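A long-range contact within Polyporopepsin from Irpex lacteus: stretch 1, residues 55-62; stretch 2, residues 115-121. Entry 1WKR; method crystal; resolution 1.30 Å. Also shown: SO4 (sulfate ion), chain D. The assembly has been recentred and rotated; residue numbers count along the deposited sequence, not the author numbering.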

# COMPACT_ATOMS: atom_id res chain seq x y z
N THR A 55 16.11 -16.06 16.80
CA THR A 55 16.40 -14.96 17.67
C THR A 55 15.75 -15.23 19.06
O THR A 55 15.19 -16.22 19.25
N SER A 56 15.97 -14.23 19.97
CA SER A 56 15.37 -14.41 21.30
C SER A 56 13.95 -13.93 21.40
O SER A 56 13.30 -14.00 22.44
N ASP A 57 13.33 -13.49 20.26
CA ASP A 57 12.03 -12.78 20.31
C ASP A 57 10.93 -13.51 19.62
O ASP A 57 11.07 -14.15 18.56
N LYS A 58 9.74 -13.33 20.19
CA LYS A 58 8.45 -13.54 19.46
C LYS A 58 8.08 -12.19 18.82
O LYS A 58 8.63 -11.16 19.15
N VAL A 59 7.10 -12.30 17.89
CA VAL A 59 6.70 -11.12 17.13
C VAL A 59 5.19 -11.14 16.96
O VAL A 59 4.58 -12.20 16.88
N SER A 60 4.60 -9.94 16.95
CA SER A 60 3.12 -9.78 16.82
C SER A 60 2.88 -8.42 16.17
O SER A 60 3.43 -7.45 16.57
N VAL A 61 1.93 -8.50 15.19
CA VAL A 61 1.46 -7.25 14.54
C VAL A 61 -0.06 -7.30 14.42
O VAL A 61 -0.61 -8.28 13.95
N THR A 62 -0.69 -6.17 14.75
CA THR A 62 -2.12 -6.00 14.55
C THR A 62 -2.38 -5.01 13.41
O THR A 62 -1.79 -3.90 13.40
N GLY A 115 7.96 -2.23 19.31
CA GLY A 115 6.78 -2.79 20.03
C GLY A 115 6.33 -4.08 19.51
O GLY A 115 5.49 -4.77 20.13
N THR A 116 6.79 -4.53 18.33
CA THR A 116 6.34 -5.78 17.76
C THR A 116 7.07 -7.02 18.33
O THR A 116 6.54 -8.11 18.16
N LEU A 117 8.26 -6.81 18.86
CA LEU A 117 9.03 -7.95 19.42
C LEU A 117 8.73 -8.03 20.97
O LEU A 117 8.57 -7.08 21.63
N SER A 118 8.81 -9.31 21.39
CA SER A 118 8.70 -9.58 22.85
C SER A 118 9.76 -10.65 23.16
O SER A 118 9.78 -11.67 22.48
N PRO A 119 10.59 -10.45 24.19
CA PRO A 119 10.46 -9.41 25.24
C PRO A 119 11.08 -8.12 24.92
O PRO A 119 10.96 -7.12 25.67
N HIS A 120 11.72 -7.90 23.70
CA HIS A 120 12.45 -6.67 23.44
C HIS A 120 11.50 -5.63 22.82
O HIS A 120 11.59 -5.32 21.60
N THR A 121 10.68 -5.02 23.65
CA THR A 121 9.54 -4.20 23.17
C THR A 121 10.05 -2.87 22.73
O THR A 121 9.18 -2.19 22.06

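The two stretches meet as a short antiparallel pairing, burying 435 Å² in all, and D57 and T116 are the residues with the most surface covered by the other stretch. The backbone sets the frame. K58 and S118 form a hydrogen-bonded pair, with K58 N to S118 O at 2.8 Å and S118 N to K58 O at 2.9 Å, and V59 with L117 is the adjoining non-hydrogen-bonded pair. S60 N adds a further bond to T116 O at 2.9 Å.

D57 is buried and loses the most surface to the partner stretch, 77 Å². Its CA-to-CB bond points toward stretch 2, and an m rotamer (chi1 -67°) carries the carboxylate to H120, which also points toward its partner stretch and adopts chi1 m (-70°). The main link is the hydrogen bond from H120 ND1 to D57 OD1, 2.7 Å long; a weak one runs from H120 ND1 to D57 OD2 at 3.4 Å, and another weak one from the backbone H120 N to D57 OD1, also 3.4 Å. The imidazole therefore meets the acid with its edge, near the ring plane. OD1 of D57 also lies 3.4 Å from CD of P119, which follows S118 through a cis peptide bond, while OD2 of D57 approaches L117 CD1 at 3.7 Å. S56, a p rotamer pointing toward stretch 2, reaches the same ring edge, its OG 3.1 Å from H120 CE1. Within stretch 1, D57 N donates to T55 OG1 at 3.2 Å, a bond that spans the corner at S56.

At the other end T116 contributes 73 Å², although its CA-to-CB bond runs sideways. Much of its contact is made by the main chain: besides accepting from S60 N, T116 O lies 3.2 Å from V59 CA in a CA-H...O contact. In the p rotamer, its CG2 packs at 3.8 Å against CG2 of V61 (t), and its OG1 lies 4.1 Å from V59 CG2.

Between these two centres, V59 (p) and L117 (m, t) share one face of the sheet, where V59 CB and L117 CD2 approach to 4.1 Å in an apolar contact. K58 and S118 occupy the other face. S118 is t, with its side chain no nearer than 4.4 Å to stretch 1, and the K58 side chain (m, m, t, t) leads away from the interface. Its NZ instead donates a 2.6 Å hydrogen bond to O4 of the sulfate ion, probably derived from the crystallisation liquor.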

# COMPACT_ATOMS: atom_id res chain seq x y z
CB THR A 55 15.90 -13.60 17.15
OG1 THR A 55 14.43 -13.55 17.30
CG2 THR A 55 16.20 -13.38 15.70
CB SER A 56 16.16 -13.54 22.25
OG SER A 56 16.12 -12.22 21.97
CB ASP A 57 12.19 -11.44 19.60
CG ASP A 57 13.10 -10.51 20.35
OD1 ASP A 57 12.85 -10.25 21.58
OD2 ASP A 57 14.05 -9.97 19.76
CB LYS A 58 7.34 -13.96 20.46
CG LYS A 58 7.67 -15.26 21.27
CD LYS A 58 7.96 -16.32 20.37
CE LYS A 58 8.02 -17.77 21.20
NZ LYS A 58 8.36 -18.84 20.29
CB VAL A 59 7.46 -11.05 15.74
CG1 VAL A 59 7.12 -12.26 14.88
CG2 VAL A 59 7.15 -9.76 15.01
CB SER A 60 2.53 -9.76 18.32
OG SER A 60 1.20 -9.59 18.28
CB VAL A 61 2.12 -7.00 13.15
CG1 VAL A 61 1.63 -5.69 12.56
CG2 VAL A 61 3.69 -7.04 13.29
CB THR A 62 -2.80 -5.50 15.85
OG1 THR A 62 -2.67 -6.52 16.85
CG2 THR A 62 -4.32 -5.30 15.69
CB THR A 116 6.38 -5.80 16.19
OG1 THR A 116 7.76 -5.75 15.73
CG2 THR A 116 5.57 -4.61 15.59
CB LEU A 117 10.51 -7.73 19.26
CG LEU A 117 11.02 -7.64 17.78
CD1 LEU A 117 12.51 -7.23 17.75
CD2 LEU A 117 10.75 -8.94 17.03
CB SER A 118 7.36 -10.11 23.19
OG SER A 118 7.27 -10.41 24.60
CB PRO A 119 11.26 -10.02 26.40
CG PRO A 119 12.38 -10.86 25.72
CD PRO A 119 11.63 -11.48 24.51
CB HIS A 120 13.59 -7.02 22.50
CG HIS A 120 14.66 -7.84 23.17
ND1 HIS A 120 14.87 -9.12 22.92
CD2 HIS A 120 15.55 -7.41 24.19
CE1 HIS A 120 15.91 -9.64 23.71
NE2 HIS A 120 16.24 -8.64 24.47
CB THR A 121 8.42 -4.10 24.29
OG1 THR A 121 9.00 -3.70 25.38
CG2 THR A 121 7.97 -5.51 24.54
S SO4 D . 5.37 -19.65 18.13
O1 SO4 D . 5.74 -21.23 17.78
O2 SO4 D . 5.90 -18.90 16.94
O3 SO4 D . 3.96 -19.56 18.18
O4 SO4 D . 6.01 -19.21 19.30